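Protein HTP-2 (Caenorhabditis elegans, PDB 4TZM) is a meiotic HORMA domain protein that binds a closure motif of HTP-3 and probably takes part in assembling the chromosome axis. Local coordinates at residues K26-I31 / N68-N73; D17-K22 / G163-R168. All blocks are in the same frame, centred on the assembly; numbering follows the deposited sequence.

Contact 1. Residues K26-I31 / N68-N73; sequences KLFPSI and NYITEN
The end of strand 65-69, with the first residue of the turn that leads into strand 75-79, is where segment 26-31 packs against the two-stranded antiparallel hairpin of the HORMA domain. Leu27 makes the largest share of the contact from 26-31. Its CG lies anti to the carbonyl carbon (chi1 -75°), and the branch splits over the end of strand 65-69: CD1 rests 3.6 Å from the backbone O of Tyr69, while CD2 lies 3.8 Å from OD1 of Asn68. An alanine here would remove both methyls and would probably loosen the seat of 26-31 on the hairpin. The same Asn68 OD1 is approached by Lys26, whose fully extended chain crosses the amide obliquely and brings NZ to 3.4 Å from OD1, a weak hydrogen bond. Asn68 itself is held in the hairpin by backbone pairing with Cys76. Beyond the strand, Ile70 and Thr71 both face Leu74 in a classic beta bulge, and Thr71 OG1 accepts from Asn73 N at 3.2 Å, closing an ST turn. The bulge residue Ile70 has CG2 anti to its backbone N, and this methyl meets CE2 of Phe28 at 4.2 Å, approaching the ring obliquely. Phe28 reaches further into the core: its ring stacks with Trp24, meets Phe41 of helix 35-56, and touches Met171 of helix 164-185, the helix that also receives Ile70 on Val175.

Contact 2. Residues D17-K22 / G163-R168; sequences DAIDDK and GAESVR
The carbonyl oxygen of Gly163 is gripped by two donors: Ser166 OG at 2.6 Å, coming from above the carbonyl plane, and Val167 N at 3.3 Å, in the backbone bond that opens the first turn of helix 164-185. Gly163 is the N-cap residue, and its backbone angles (phi 112°) would jam a CB against the preceding carbonyl oxygen, which calls for glycine. The next amide of this helix start is taken by the N-terminal segment. Ala164 N donates to Asp17 OD1 at 2.8 Å, nearly straight at 169° and on the syn lone pair of the carboxylate. Asp17 has CG anti to its backbone N, which swings the acid over the helix terminus; there the helix dipole would probably favour its charged form. OD1 also lies 3.4 Å from Gly163 CA. Behind this polar end the contact turns apolar. Ala164 points its methyl at the segment. Ile19 brings CG1 to 3.8 Å from Ala164 CB, and its tip CD1 reaches between Ala164 O (3.4 Å) and Arg168 CB (3.7 Å), the Ile19 and Arg168 side chains crossing obliquely. Arg168 is extended from CG to NE, and its NH2 stays 4.6 Å from Asp21 OD2, too far for a contact, though the opposite charges would probably attract weakly. Residues 17-19 cross the N-terminal end of helix 164-185, and the chain then leads away from it, with Trp24 touching both Ile19 and Arg168 and the loop after strand 65-69 meeting Arg168 through Thr71.

From the N terminus, the chain first passes through 17-22 and shortly afterwards through 26-31, before entering helix 35-56. Contact 1 closes the shorter loop, bringing 26-31 to 68-73 across a span made mostly of that helix. Contact 2 closes a far longer one, from 17-22 to the start of helix 164-185, and the loop of contact 1 lies wholly within it. The two sit on the same side of the chain's centre, about 10 Å apart between centres, and touch: Ser30 O lies 3.0 Å from Ile19 N, a probable hydrogen bond, and Thr71 packs on Arg168. Together they tie the N-terminal segment to the hairpin 65-79 and to helix 164-185.

Contact 1. Residues K26-I31 / N68-N73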
loop_
_atom_site.group_PDB
_atom_site.type_symbol
_atom_site.label_atom_id
_atom_site.label_comp_id
_atom_site.label_asym_id
_atom_site.label_seq_id
_atom_site.Cartn_x
_atom_site.Cartn_y
_atom_site.Cartn_z
ATOM N N LYS A 26 -14.527 4.118 -9.782
ATOM C CA LYS A 26 -14.375 5.447 -9.207
ATOM C C LYS A 26 -13.003 5.633 -8.559
ATOM O O LYS A 26 -12.520 6.757 -8.422
ATOM C CB LYS A 26 -15.479 5.706 -8.178
ATOM C CG LYS A 26 -15.550 7.144 -7.703
ATOM C CD LYS A 26 -16.398 7.285 -6.451
ATOM C CE LYS A 26 -16.358 8.716 -5.937
ATOM N NZ LYS A 26 -17.084 8.868 -4.645
ATOM N N LEU A 27 -12.373 4.528 -8.168
ATOM C CA LEU A 27 -11.077 4.585 -7.495
ATOM C C LEU A 27 -9.980 3.790 -8.204
ATOM O O LEU A 27 -8.795 4.098 -8.059
ATOM C CB LEU A 27 -11.207 4.077 -6.058
ATOM C CG LEU A 27 -11.878 5.011 -5.057
ATOM C CD1 LEU A 27 -12.134 4.281 -3.751
ATOM C CD2 LEU A 27 -11.008 6.231 -4.825
ATOM N N PHE A 28 -10.374 2.774 -8.964
ATOM C CA PHE A 28 -9.418 1.827 -9.533
ATOM C C PHE A 28 -9.606 1.607 -11.033
ATOM O O PHE A 28 -10.707 1.785 -11.552
ATOM C CB PHE A 28 -9.535 0.484 -8.818
ATOM C CG PHE A 28 -9.211 0.538 -7.354
ATOM C CD1 PHE A 28 -7.891 0.551 -6.914
ATOM C CD2 PHE A 28 -10.225 0.553 -6.413
ATOM C CE1 PHE A 28 -7.592 0.590 -5.553
ATOM C CE2 PHE A 28 -9.935 0.592 -5.055
ATOM C CZ PHE A 28 -8.617 0.609 -4.626
ATOM N N PRO A 29 -8.531 1.200 -11.734
ATOM C CA PRO A 29 -8.674 0.812 -13.144
ATOM C C PRO A 29 -9.486 -0.476 -13.278
ATOM O O PRO A 29 -9.367 -1.352 -12.421
ATOM C CB PRO A 29 -7.225 0.607 -13.606
ATOM C CG PRO A 29 -6.465 0.297 -12.351
ATOM C CD PRO A 29 -7.136 1.092 -11.266
ATOM N N SER A 30 -10.300 -0.583 -14.326
ATOM C CA SER A 30 -11.152 -1.757 -14.515
ATOM C C SER A 30 -10.376 -2.915 -15.129
ATOM O O SER A 30 -10.768 -4.077 -15.003
ATOM C CB SER A 30 -12.356 -1.414 -15.393
ATOM O OG SER A 30 -13.216 -0.494 -14.746
ATOM N N ILE A 31 -9.279 -2.589 -15.804
ATOM C CA ILE A 31 -8.384 -3.596 -16.357
ATOM C C ILE A 31 -7.009 -3.452 -15.713
ATOM O O ILE A 31 -6.475 -2.347 -15.624
ATOM C CB ILE A 31 -8.266 -3.473 -17.890
ATOM C CG1 ILE A 31 -9.645 -3.617 -18.539
ATOM C CG2 ILE A 31 -7.310 -4.519 -18.442
ATOM C CD1 ILE A 31 -9.618 -3.621 -20.054
ATOM N N ASN A 68 -15.338 7.311 0.640
ATOM C CA ASN A 68 -15.360 6.628 -0.643
ATOM C C ASN A 68 -15.890 5.212 -0.480
ATOM O O ASN A 68 -16.031 4.719 0.639
ATOM C CB ASN A 68 -13.965 6.597 -1.268
ATOM C CG ASN A 68 -13.668 7.829 -2.095
ATOM O OD1 ASN A 68 -14.082 7.928 -3.250
ATOM N ND2 ASN A 68 -12.941 8.775 -1.512
ATOM N N TYR A 69 -16.183 4.565 -1.605
ATOM C CA TYR A 69 -16.635 3.179 -1.606
ATOM C C TYR A 69 -15.781 2.341 -2.548
ATOM O O TYR A 69 -15.416 2.791 -3.635
ATOM C CB TYR A 69 -18.104 3.081 -2.021
ATOM C CG TYR A 69 -19.101 3.585 -1.002
ATOM C CD1 TYR A 69 -19.323 4.946 -0.825
ATOM C CD2 TYR A 69 -19.841 2.696 -0.233
ATOM C CE1 TYR A 69 -20.245 5.408 0.102
ATOM C CE2 TYR A 69 -20.763 3.146 0.695
ATOM C CZ TYR A 69 -20.962 4.503 0.858
ATOM O OH TYR A 69 -21.879 4.959 1.781
ATOM N N ILE A 70 -15.464 1.126 -2.121
ATOM C CA ILE A 70 -14.766 0.163 -2.963
ATOM C C ILE A 70 -15.783 -0.766 -3.608
ATOM O O ILE A 70 -15.674 -1.115 -4.782
ATOM C CB ILE A 70 -13.752 -0.653 -2.155
ATOM C CG1 ILE A 70 -12.845 0.288 -1.365
ATOM C CG2 ILE A 70 -12.937 -1.555 -3.069
ATOM C CD1 ILE A 70 -12.140 -0.379 -0.226
ATOM N N THR A 71 -16.768 -1.177 -2.815
ATOM C CA THR A 71 -17.949 -1.862 -3.324
ATOM C C THR A 71 -19.172 -1.165 -2.742
ATOM O O THR A 71 -19.036 -0.240 -1.943
ATOM C CB THR A 71 -17.968 -3.359 -2.961
ATOM O OG1 THR A 71 -18.328 -3.521 -1.585
ATOM C CG2 THR A 71 -16.608 -3.988 -3.199
ATOM N N GLU A 72 -20.361 -1.601 -3.138
ATOM C CA GLU A 72 -21.589 -1.001 -2.628
ATOM C C GLU A 72 -21.725 -1.243 -1.130
ATOM O O GLU A 72 -22.324 -0.442 -0.411
ATOM C CB GLU A 72 -22.807 -1.559 -3.361
ATOM C CG GLU A 72 -22.877 -1.199 -4.833
ATOM C CD GLU A 72 -24.087 -1.809 -5.512
ATOM O OE1 GLU A 72 -24.727 -2.693 -4.905
ATOM O OE2 GLU A 72 -24.401 -1.404 -6.652
ATOM N N ASN A 73 -21.151 -2.350 -0.671
ATOM C CA ASN A 73 -21.252 -2.769 0.721
ATOM C C ASN A 73 -20.145 -2.190 1.602
ATOM O O ASN A 73 -20.311 -2.068 2.816
ATOM C CB ASN A 73 -21.215 -4.298 0.803
ATOM C CG ASN A 73 -22.190 -4.857 1.819
ATOM O OD1 ASN A 73 -21.987 -4.732 3.027
ATOM N ND2 ASN A 73 -23.252 -5.490 1.332
#

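Contact 2. Residues D17-K22 / G163-R168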
loop_
_atom_site.group_PDB
_atom_site.type_symbol
_atom_site.label_atom_id
_atom_site.label_comp_id
_atom_site.label_asym_id
_atom_site.label_seq_id
_atom_site.Cartn_x
_atom_site.Cartn_y
_atom_site.Cartn_z
ATOM N N ASP A 17 -11.682 -10.009 -19.421
ATOM C CA ASP A 17 -11.052 -9.938 -18.108
ATOM C C ASP A 17 -11.003 -8.483 -17.653
ATOM O O ASP A 17 -9.985 -7.803 -17.789
ATOM C CB ASP A 17 -9.646 -10.532 -18.130
ATOM C CG ASP A 17 -8.939 -10.404 -16.793
ATOM O OD1 ASP A 17 -9.632 -10.379 -15.756
ATOM O OD2 ASP A 17 -7.692 -10.315 -16.779
ATOM N N ALA A 18 -12.124 -8.013 -17.120
ATOM C CA ALA A 18 -12.250 -6.646 -16.646
ATOM C C ALA A 18 -13.393 -6.555 -15.652
ATOM O O ALA A 18 -14.329 -7.351 -15.694
ATOM C CB ALA A 18 -12.475 -5.696 -17.810
ATOM N N ILE A 19 -13.315 -5.583 -14.754
ATOM C CA ILE A 19 -14.356 -5.412 -13.754
ATOM C C ILE A 19 -15.472 -4.510 -14.272
ATOM O O ILE A 19 -15.232 -3.372 -14.677
ATOM C CB ILE A 19 -13.781 -4.842 -12.445
ATOM C CG1 ILE A 19 -12.927 -5.907 -11.751
ATOM C CG2 ILE A 19 -14.900 -4.375 -11.519
ATOM C CD1 ILE A 19 -11.900 -5.348 -10.799
ATOM N N ASP A 20 -16.691 -5.037 -14.272
ATOM C CA ASP A 20 -17.857 -4.263 -14.673
ATOM C C ASP A 20 -18.605 -3.792 -13.432
ATOM O O ASP A 20 -19.597 -4.396 -13.022
ATOM C CB ASP A 20 -18.776 -5.088 -15.574
ATOM C CG ASP A 20 -19.702 -4.224 -16.409
ATOM O OD1 ASP A 20 -19.271 -3.131 -16.834
ATOM O OD2 ASP A 20 -20.858 -4.637 -16.641
ATOM N N ASP A 21 -18.109 -2.715 -12.830
ATOM C CA ASP A 21 -18.700 -2.165 -11.616
ATOM C C ASP A 21 -18.477 -0.655 -11.555
ATOM O O ASP A 21 -17.344 -0.180 -11.656
ATOM C CB ASP A 21 -18.112 -2.849 -10.377
ATOM C CG ASP A 21 -18.738 -2.359 -9.084
ATOM O OD1 ASP A 21 -18.238 -1.364 -8.522
ATOM O OD2 ASP A 21 -19.728 -2.970 -8.628
ATOM N N LYS A 22 -19.566 0.090 -11.392
ATOM C CA LYS A 22 -19.524 1.549 -11.402
ATOM C C LYS A 22 -18.742 2.101 -10.209
ATOM O O LYS A 22 -17.974 3.058 -10.342
ATOM C CB LYS A 22 -20.947 2.114 -11.412
ATOM C CG LYS A 22 -21.043 3.572 -11.835
ATOM C CD LYS A 22 -20.353 3.805 -13.172
ATOM C CE LYS A 22 -20.751 5.144 -13.775
ATOM N NZ LYS A 22 -22.215 5.208 -14.046
ATOM N N GLY A 163 -6.858 -12.846 -12.710
ATOM C CA GLY A 163 -7.929 -12.055 -13.283
ATOM C C GLY A 163 -8.266 -10.812 -12.485
ATOM O O GLY A 163 -7.848 -10.667 -11.335
ATOM N N ALA A 164 -9.032 -9.914 -13.098
ATOM C CA ALA A 164 -9.410 -8.661 -12.458
ATOM C C ALA A 164 -10.295 -8.889 -11.236
ATOM O O ALA A 164 -10.130 -8.224 -10.213
ATOM C CB ALA A 164 -10.108 -7.751 -13.459
ATOM N N GLU A 165 -11.234 -9.823 -11.339
ATOM C CA GLU A 165 -12.154 -10.068 -10.236
ATOM C C GLU A 165 -11.406 -10.566 -9.002
ATOM O O GLU A 165 -11.751 -10.197 -7.882
ATOM C CB GLU A 165 -13.249 -11.059 -10.649
ATOM C CG GLU A 165 -14.297 -10.475 -11.596
ATOM C CD GLU A 165 -15.261 -9.516 -10.909
ATOM O OE1 GLU A 165 -15.269 -9.465 -9.661
ATOM O OE2 GLU A 165 -16.015 -8.815 -11.619
ATOM N N SER A 166 -10.373 -11.379 -9.202
ATOM C CA SER A 166 -9.562 -11.851 -8.081
ATOM C C SER A 166 -8.816 -10.692 -7.420
ATOM O O SER A 166 -8.673 -10.663 -6.199
ATOM C CB SER A 166 -8.573 -12.932 -8.533
ATOM O OG SER A 166 -7.552 -12.381 -9.348
ATOM N N VAL A 167 -8.356 -9.735 -8.222
ATOM C CA VAL A 167 -7.684 -8.555 -7.680
ATOM C C VAL A 167 -8.650 -7.734 -6.825
ATOM O O VAL A 167 -8.300 -7.296 -5.724
ATOM C CB VAL A 167 -7.093 -7.662 -8.799
ATOM C CG1 VAL A 167 -6.433 -6.441 -8.204
ATOM C CG2 VAL A 167 -6.091 -8.443 -9.634
ATOM N N ARG A 168 -9.868 -7.534 -7.325
ATOM C CA ARG A 168 -10.910 -6.838 -6.564
ATOM C C ARG A 168 -11.205 -7.546 -5.239
ATOM O O ARG A 168 -11.400 -6.895 -4.213
ATOM C CB ARG A 168 -12.195 -6.715 -7.396
ATOM C CG ARG A 168 -13.391 -6.084 -6.667
ATOM C CD ARG A 168 -14.640 -6.106 -7.553
ATOM N NE ARG A 168 -15.843 -5.624 -6.876
ATOM C CZ ARG A 168 -16.681 -6.400 -6.193
ATOM N NH1 ARG A 168 -16.445 -7.701 -6.084
ATOM N NH2 ARG A 168 -17.753 -5.878 -5.615
#